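Local coordinates for flagellar basal body protein (Helicobacter pylori, PDB 5NPY) that probably forms part of the bacterial flagellar hook, the extracellular segment between the basal body and the filament, at residues A233-E238 and S349-I354; L294-S299 and L308-A313. All coordinates share one frame; numbering follows the deposited sequence.

Contact 1 of 2, residues A233-E238 and S349-I354; sequences ANDDNE and SVAIKI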
ATOM      1  N   ALA A 233      24.592  -8.328  12.797  1.00 35.15           N
ATOM      2  CA  ALA A 233      25.698  -8.639  11.902  1.00 26.14           C
ATOM      3  C   ALA A 233      26.906  -7.839  12.366  1.00 31.48           C
ATOM      4  O   ALA A 233      26.761  -6.800  13.016  1.00 25.30           O
ATOM      5  CB  ALA A 233      25.351  -8.324  10.432  1.00 16.50           C
ATOM      6  N   ASN A 234      28.109  -8.319  12.010  1.00 30.92           N
ATOM      7  CA  ASN A 234      29.326  -7.614  12.388  1.00 25.89           C
ATOM      8  C   ASN A 234      29.674  -6.529  11.365  1.00 24.79           C
ATOM      9  O   ASN A 234      28.930  -6.255  10.424  1.00 26.33           O
ATOM     10  CB  ASN A 234      30.501  -8.576  12.591  1.00 29.55           C
ATOM     11  CG  ASN A 234      30.890  -9.353  11.331  1.00 28.49           C
ATOM     12  OD1 ASN A 234      30.697  -8.907  10.197  1.00 23.91           O
ATOM     13  ND2 ASN A 234      31.466 -10.532  11.543  1.00 27.30           N
ATOM     14  N   ASP A 235      30.846  -5.922  11.547  1.00 28.54           N
ATOM     15  CA  ASP A 235      31.262  -4.761  10.768  1.00 41.96           C
ATOM     16  C   ASP A 235      31.494  -5.093   9.296  1.00 38.01           C
ATOM     17  O   ASP A 235      31.377  -4.213   8.435  1.00 38.50           O
ATOM     18  CB  ASP A 235      32.535  -4.179  11.376  1.00 53.85           C
ATOM     19  CG  ASP A 235      32.789  -2.781  10.926  1.00 60.57           C
ATOM     20  OD1 ASP A 235      33.956  -2.459  10.599  1.00 69.03           O
ATOM     21  OD2 ASP A 235      31.807  -2.010  10.903  1.00 54.46           O
ATOM     22  N   ASP A 236      31.844  -6.334   8.983  1.00 26.70           N
ATOM     23  CA  ASP A 236      31.985  -6.760   7.600  1.00 34.60           C
ATOM     24  C   ASP A 236      30.689  -7.359   7.051  1.00 39.40           C
ATOM     25  O   ASP A 236      30.712  -8.034   6.007  1.00 26.88           O
ATOM     26  CB  ASP A 236      33.159  -7.739   7.476  1.00 38.97           C
ATOM     27  CG  ASP A 236      34.442  -7.205   8.134  1.00 47.50           C
ATOM     28  OD1 ASP A 236      35.161  -8.000   8.785  1.00 38.52           O
ATOM     29  OD2 ASP A 236      34.722  -5.987   8.009  1.00 58.39           O
ATOM     30  N   ASN A 237      29.563  -7.113   7.737  1.00 34.65           N
ATOM     31  CA  ASN A 237      28.198  -7.407   7.295  1.00 29.26           C
ATOM     32  C   ASN A 237      27.861  -8.893   7.334  1.00 25.26           C
ATOM     33  O   ASN A 237      26.857  -9.319   6.759  1.00 30.77           O
ATOM     34  CB  ASN A 237      27.918  -6.837   5.901  1.00 26.25           C
ATOM     35  CG  ASN A 237      27.848  -5.320   5.914  1.00 32.65           C
ATOM     36  OD1 ASN A 237      28.091  -4.699   6.942  1.00 34.99           O
ATOM     37  ND2 ASN A 237      27.509  -4.722   4.781  1.00 40.12           N
ATOM     38  N   GLU A 238      28.652  -9.685   8.011  1.00 29.18           N
ATOM     39  CA  GLU A 238      28.339 -11.088   8.157  1.00 30.13           C
ATOM     40  C   GLU A 238      27.291 -11.255   9.250  1.00 36.71           C
ATOM     41  O   GLU A 238      27.507 -10.783  10.378  1.00 32.05           O
ATOM     42  CB  GLU A 238      29.587 -11.863   8.517  1.00 35.23           C
ATOM     43  CG  GLU A 238      30.800 -11.513   7.686  1.00 44.98           C
ATOM     44  CD  GLU A 238      32.016 -12.280   8.152  1.00 46.17           C
ATOM     45  OE1 GLU A 238      32.570 -11.914   9.213  1.00 34.97           O
ATOM     46  OE2 GLU A 238      32.392 -13.265   7.476  1.00 50.62           O
ATOM     47  N   SER A 349      34.400  -5.741  21.128  1.00 29.40           N
ATOM     48  CA  SER A 349      34.021  -6.349  19.863  1.00 38.67           C
ATOM     49  C   SER A 349      34.299  -5.388  18.708  1.00 41.33           C
ATOM     50  O   SER A 349      34.690  -4.231  18.908  1.00 35.07           O
ATOM     51  CB  SER A 349      32.544  -6.717  19.876  1.00 36.24           C
ATOM     52  OG  SER A 349      31.774  -5.562  19.595  1.00 38.43           O
ATOM     53  N   VAL A 350      34.074  -5.877  17.479  1.00 26.79           N
ATOM     54  CA  VAL A 350      33.993  -5.031  16.291  1.00 31.95           C
ATOM     55  C   VAL A 350      32.644  -4.331  16.355  1.00 39.63           C
ATOM     56  O   VAL A 350      31.813  -4.662  17.208  1.00 38.56           O
ATOM     57  CB  VAL A 350      34.158  -5.832  14.978  1.00 29.52           C
ATOM     58  CG1 VAL A 350      35.506  -6.572  14.952  1.00 30.60           C
ATOM     59  CG2 VAL A 350      33.015  -6.810  14.808  1.00 21.58           C
ATOM     60  N   ALA A 351      32.416  -3.359  15.471  1.00 33.80           N
ATOM     61  CA  ALA A 351      31.162  -2.619  15.487  1.00 30.57           C
ATOM     62  C   ALA A 351      30.011  -3.497  15.012  1.00 33.70           C
ATOM     63  O   ALA A 351      30.186  -4.411  14.197  1.00 35.31           O
ATOM     64  CB  ALA A 351      31.261  -1.358  14.623  1.00 35.07           C
ATOM     65  N   ILE A 352      28.823  -3.184  15.520  1.00 25.75           N
ATOM     66  CA  ILE A 352      27.637  -4.026  15.426  1.00 25.34           C
ATOM     67  C   ILE A 352      26.643  -3.374  14.477  1.00 29.62           C
ATOM     68  O   ILE A 352      26.454  -2.150  14.517  1.00 17.06           O
ATOM     69  CB  ILE A 352      27.010  -4.227  16.824  1.00 32.49           C
ATOM     70  CG1 ILE A 352      27.965  -4.990  17.731  1.00 37.57           C
ATOM     71  CG2 ILE A 352      25.675  -4.923  16.744  1.00 34.97           C
ATOM     72  CD1 ILE A 352      28.692  -6.109  17.023  1.00 28.54           C
ATOM     73  N   LYS A 353      25.991  -4.195  13.637  1.00 21.38           N
ATOM     74  CA  LYS A 353      24.957  -3.717  12.728  1.00 19.38           C
ATOM     75  C   LYS A 353      23.672  -4.508  12.932  1.00 23.12           C
ATOM     76  O   LYS A 353      23.672  -5.614  13.480  1.00 14.69           O
ATOM     77  CB  LYS A 353      25.385  -3.821  11.255  1.00 35.49           C
ATOM     78  CG  LYS A 353      26.547  -2.923  10.862  1.00 39.31           C
ATOM     79  CD  LYS A 353      26.816  -2.980   9.367  1.00 33.93           C
ATOM     80  CE  LYS A 353      28.010  -2.123   9.005  1.00 35.79           C
ATOM     81  NZ  LYS A 353      28.606  -2.570   7.738  1.00 34.47           N
ATOM     82  N   ILE A 354      22.579  -3.938  12.431  1.00 29.21           N
ATOM     83  CA  ILE A 354      21.226  -4.455  12.625  1.00 21.94           C
ATOM     84  C   ILE A 354      20.538  -4.550  11.265  1.00 21.39           C
ATOM     85  O   ILE A 354      20.701  -3.660  10.420  1.00 31.81           O
ATOM     86  CB  ILE A 354      20.440  -3.556  13.596  1.00 29.27           C
ATOM     87  CG1 ILE A 354      19.111  -4.203  14.025  1.00 23.55           C
ATOM     88  CG2 ILE A 354      20.222  -2.144  12.986  1.00 14.53           C
ATOM     89  CD1 ILE A 354      18.406  -3.439  15.165  1.00 26.61           C
TER
HETATM   90  O   HOH W   1      34.916  -2.539  13.598  1.00 32.23           O
HETATM   91  O   HOH W   2      31.004  -1.254   7.927  1.00 36.01           O
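Lys353 NZ is gripped by Asp235 O and by water 2, the latter at 2.7 Å; Asp235 belongs to a type I beta turn, Asn234 to Asn237, that lies beside strand 346-364. The bond from Lys353 NZ to Asp235 O is 3.3 Å long, the amine lying 46° above that carbonyl plane, and the same oxygen also receives water 2. The further bond from Lys353 NZ to Asn237 OD1 is modelled at only 2.3 Å, too short to be trusted in detail. Lys353 CG is anti to its own carbonyl carbon (chi1 -66°), and beyond it the chain is extended, carrying the amine to the turn.

At the foot of that side chain a single antiparallel bridge joins the backbones: Ala233 and Lys353 are a hydrogen-bonded pair, with Lys353 N to Ala233 O at 2.8 Å and Ala233 N to Lys353 O at 2.9 Å. Asn237 N to Asn234 O closes the turn, and Asn234 also bonds the residue that follows it: OD1 accepts Glu238 N at 3.1 Å, while Asn234 ND2 donates to Glu238 OE1 at 2.9 Å, nearly in its own amide plane, and also bonds Lys331 O. Two residues before Lys353, water 1 links Ala351 N to Asp235 OD1, weakly on the aspartate side. Beside it, Asn234 CB packs on Val350 CG2 at 3.8 Å.

Contact 2 of 2, residues L294-S299 and L308-A313; sequences LNLIKS and LLLEIA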
ATOM      1  N   LEU A 294      28.940  -7.436  30.385  1.00 31.50           N
ATOM      2  CA  LEU A 294      28.737  -7.248  28.952  1.00 33.96           C
ATOM      3  C   LEU A 294      28.023  -5.914  28.722  1.00 36.07           C
ATOM      4  O   LEU A 294      26.826  -5.785  29.020  1.00 36.20           O
ATOM      5  CB  LEU A 294      27.926  -8.397  28.365  1.00 32.00           C
ATOM      6  CG  LEU A 294      27.706  -8.180  26.876  1.00 34.46           C
ATOM      7  CD1 LEU A 294      29.070  -8.200  26.177  1.00 24.23           C
ATOM      8  CD2 LEU A 294      26.747  -9.210  26.314  1.00 26.99           C
ATOM      9  N   ASN A 295      28.753  -4.930  28.185  1.00 27.73           N
ATOM     10  CA  ASN A 295      28.273  -3.559  28.054  1.00 28.61           C
ATOM     11  C   ASN A 295      28.152  -3.145  26.589  1.00 30.41           C
ATOM     12  O   ASN A 295      28.904  -3.611  25.727  1.00 21.84           O
ATOM     13  CB  ASN A 295      29.222  -2.574  28.761  1.00 37.90           C
ATOM     14  CG  ASN A 295      29.276  -2.778  30.274  1.00 34.75           C
ATOM     15  OD1 ASN A 295      30.357  -2.797  30.866  1.00 28.42           O
ATOM     16  ND2 ASN A 295      28.105  -2.935  30.901  1.00 27.02           N
ATOM     17  N   LEU A 296      27.200  -2.248  26.324  1.00 22.12           N
ATOM     18  CA  LEU A 296      27.148  -1.487  25.079  1.00 28.88           C
ATOM     19  C   LEU A 296      27.898  -0.162  25.253  1.00 40.69           C
ATOM     20  O   LEU A 296      27.577   0.619  26.160  1.00 37.53           O
ATOM     21  CB  LEU A 296      25.702  -1.225  24.676  1.00 23.15           C
ATOM     22  CG  LEU A 296      25.518  -0.520  23.334  1.00 28.87           C
ATOM     23  CD1 LEU A 296      25.914  -1.447  22.227  1.00 25.79           C
ATOM     24  CD2 LEU A 296      24.087  -0.054  23.177  1.00 36.09           C
ATOM     25  N   ILE A 297      28.884   0.098  24.380  1.00 37.86           N
ATOM     26  CA  ILE A 297      29.691   1.318  24.440  1.00 38.51           C
ATOM     27  C   ILE A 297      29.786   1.977  23.060  1.00 33.86           C
ATOM     28  O   ILE A 297      29.590   1.350  22.017  1.00 28.28           O
ATOM     29  CB  ILE A 297      31.119   1.059  24.988  1.00 34.95           C
ATOM     30  CG1 ILE A 297      31.842   0.009  24.143  1.00 31.20           C
ATOM     31  CG2 ILE A 297      31.096   0.625  26.438  1.00 27.51           C
ATOM     32  CD1 ILE A 297      33.324   0.209  24.062  1.00 30.83           C
ATOM     33  N   LYS A 298      30.110   3.263  23.065  1.00 37.73           N
ATOM     34  CA  LYS A 298      30.389   3.973  21.824  1.00 35.66           C
ATOM     35  C   LYS A 298      31.860   3.824  21.486  1.00 39.98           C
ATOM     36  O   LYS A 298      32.722   3.935  22.359  1.00 48.66           O
ATOM     37  CB  LYS A 298      30.043   5.454  21.932  1.00 27.38           C
ATOM     38  CG  LYS A 298      28.600   5.778  22.197  1.00 21.00           C
ATOM     39  CD  LYS A 298      28.472   7.290  22.321  1.00 24.46           C
ATOM     40  CE  LYS A 298      27.043   7.770  22.250  1.00 29.53           C
ATOM     41  NZ  LYS A 298      26.982   9.265  22.368  1.00 34.03           N
ATOM     42  N   SER A 299      32.142   3.561  20.210  1.00 42.10           N
ATOM     43  CA  SER A 299      33.514   3.409  19.748  1.00 39.87           C
ATOM     44  C   SER A 299      34.296   4.712  19.813  1.00 40.67           C
ATOM     45  O   SER A 299      35.532   4.684  19.773  1.00 35.98           O
ATOM     46  CB  SER A 299      33.519   2.896  18.313  1.00 26.18           C
ATOM     47  OG  SER A 299      32.794   3.790  17.490  1.00 27.21           O
ATOM     48  N   LEU A 308      28.776   1.546  17.392  1.00 38.41           N
ATOM     49  CA  LEU A 308      28.723   1.037  18.750  1.00 37.18           C
ATOM     50  C   LEU A 308      29.412  -0.319  18.829  1.00 36.20           C
ATOM     51  O   LEU A 308      29.455  -1.071  17.851  1.00 35.26           O
ATOM     52  CB  LEU A 308      27.268   0.938  19.243  1.00 23.62           C
ATOM     53  CG  LEU A 308      26.481   2.253  19.204  1.00 18.86           C
ATOM     54  CD1 LEU A 308      25.121   2.047  19.790  1.00 18.23           C
ATOM     55  CD2 LEU A 308      27.214   3.389  19.935  1.00 16.60           C
ATOM     56  N   LEU A 309      29.957  -0.618  20.006  1.00 32.14           N
ATOM     57  CA  LEU A 309      30.640  -1.876  20.254  1.00 33.25           C
ATOM     58  C   LEU A 309      30.061  -2.533  21.490  1.00 28.18           C
ATOM     59  O   LEU A 309      29.459  -1.873  22.344  1.00 30.35           O
ATOM     60  CB  LEU A 309      32.154  -1.694  20.477  1.00 34.76           C
ATOM     61  CG  LEU A 309      32.891  -0.698  19.591  1.00 40.97           C
ATOM     62  CD1 LEU A 309      34.274  -0.466  20.154  1.00 39.02           C
ATOM     63  CD2 LEU A 309      32.977  -1.255  18.186  1.00 46.36           C
ATOM     64  N   LEU A 310      30.276  -3.845  21.574  1.00 29.85           N
ATOM     65  CA  LEU A 310      30.127  -4.608  22.803  1.00 28.87           C
ATOM     66  C   LEU A 310      31.470  -4.674  23.525  1.00 37.22           C
ATOM     67  O   LEU A 310      32.539  -4.637  22.905  1.00 34.74           O
ATOM     68  CB  LEU A 310      29.615  -6.022  22.513  1.00 25.61           C
ATOM     69  CG  LEU A 310      28.259  -6.120  21.817  1.00 35.53           C
ATOM     70  CD1 LEU A 310      27.919  -7.587  21.561  1.00 44.42           C
ATOM     71  CD2 LEU A 310      27.152  -5.449  22.627  1.00 26.90           C
ATOM     72  N   GLU A 311      31.409  -4.781  24.850  1.00 36.69           N
ATOM     73  CA  GLU A 311      32.612  -4.700  25.662  1.00 38.68           C
ATOM     74  C   GLU A 311      32.501  -5.646  26.844  1.00 39.63           C
ATOM     75  O   GLU A 311      31.531  -5.582  27.605  1.00 42.11           O
ATOM     76  CB  GLU A 311      32.821  -3.263  26.144  1.00 39.87           C
ATOM     77  CG  GLU A 311      33.827  -3.113  27.257  1.00 44.54           C
ATOM     78  CD  GLU A 311      33.705  -1.778  27.957  1.00 44.49           C
ATOM     79  OE1 GLU A 311      32.626  -1.510  28.542  1.00 45.25           O
ATOM     80  OE2 GLU A 311      34.678  -0.993  27.896  1.00 41.95           O
ATOM     81  N   ILE A 312      33.491  -6.518  27.001  1.00 39.00           N
ATOM     82  CA  ILE A 312      33.579  -7.403  28.155  1.00 41.05           C
ATOM     83  C   ILE A 312      34.543  -6.761  29.140  1.00 44.57           C
ATOM     84  O   ILE A 312      35.734  -6.612  28.854  1.00 47.97           O
ATOM     85  CB  ILE A 312      34.030  -8.812  27.760  1.00 42.32           C
ATOM     86  CG1 ILE A 312      33.190  -9.315  26.591  1.00 41.94           C
ATOM     87  CG2 ILE A 312      33.888  -9.775  28.946  1.00 37.35           C
ATOM     88  CD1 ILE A 312      33.592 -10.693  26.124  1.00 48.41           C
ATOM     89  N   ALA A 313      34.023  -6.365  30.300  1.00 50.11           N
ATOM     90  CA  ALA A 313      34.760  -5.556  31.256  1.00 42.21           C
ATOM     91  C   ALA A 313      34.726  -6.205  32.632  1.00 45.53           C
ATOM     92  O   ALA A 313      33.739  -6.837  33.020  1.00 45.62           O
ATOM     93  CB  ALA A 313      34.183  -4.134  31.343  1.00 40.64           C
TER
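Ile297 and Leu309 form one of two hydrogen-bonded pairs in a beta hairpin, with Ile297 N to Leu309 O at 2.9 Å and Leu309 N to Ile297 O at 2.8 Å, both nearly straight. Asn295 and Glu311 exchange the second pair of backbone bonds, and the non-hydrogen-bonded pairs Leu294-Ile312, Leu296-Leu310 and Lys298-Leu308 complete the register.

Apolar and polar side chains share the face bearing Asn295, Ile297, Leu309 and Glu311. Ile297 CG1 sits between its backbone N and carbonyl carbon (chi1 57°), where it meets Leu309 CB. Its CG2 branch touches Glu311 OE1 at 3.4 Å, the two side chains crossing at about a right angle. Asn295 OD1 stands 3.5 Å from that same Glu311 OE1; both are acceptors, so this is proximity without a bond, and the amide and carboxylate planes are 72° apart. Just beyond the strand end, Ser299 CB rests on Leu309 CG at 3.9 Å, while Ser299 OG bonds Pro307 O.

The reverse face is largely aliphatic. Leu296 CD1 reaches Leu308 CB at 4.1 Å and also packs on Leu310 CD2. Lys298 and Leu308 run side by side, with Lys298 CG 3.6 Å from Leu308 CD2, while Lys298 NZ goes on to the carbonyls of Gly217, Ala303 and Lys304.

The strand axes approach to 4.7 Å with their directions 144° apart, antiparallel with a marked twist. Leu296 and Leu308 pack on Phe212 of helix 209-212, Leu294 and Leu310 meet helix 279-289, and strand 346-364 continues the sheet beyond strand 308-313.

From the N terminus, the chain first passes the loop segment 233-238, with 110 residues between it and its partner 349-354, so contact 1 closes a long loop. Inside that excursion lie the strands of contact 2, which closes a short hairpin with eight residues between its segments; the two contacts nest and do not cross. Strands 308-313 and 346-364 are neighbours in one antiparallel sheet, and the contacts lie about 13 Å apart, centre to centre. Ser349 N with Leu310 O (2.8 Å) and Ile352 N with Leu308 O (3.2 Å) are probable hydrogen bonds between them. Strand 346-364 thus ties the hairpin to the loop that follows helix 221-226.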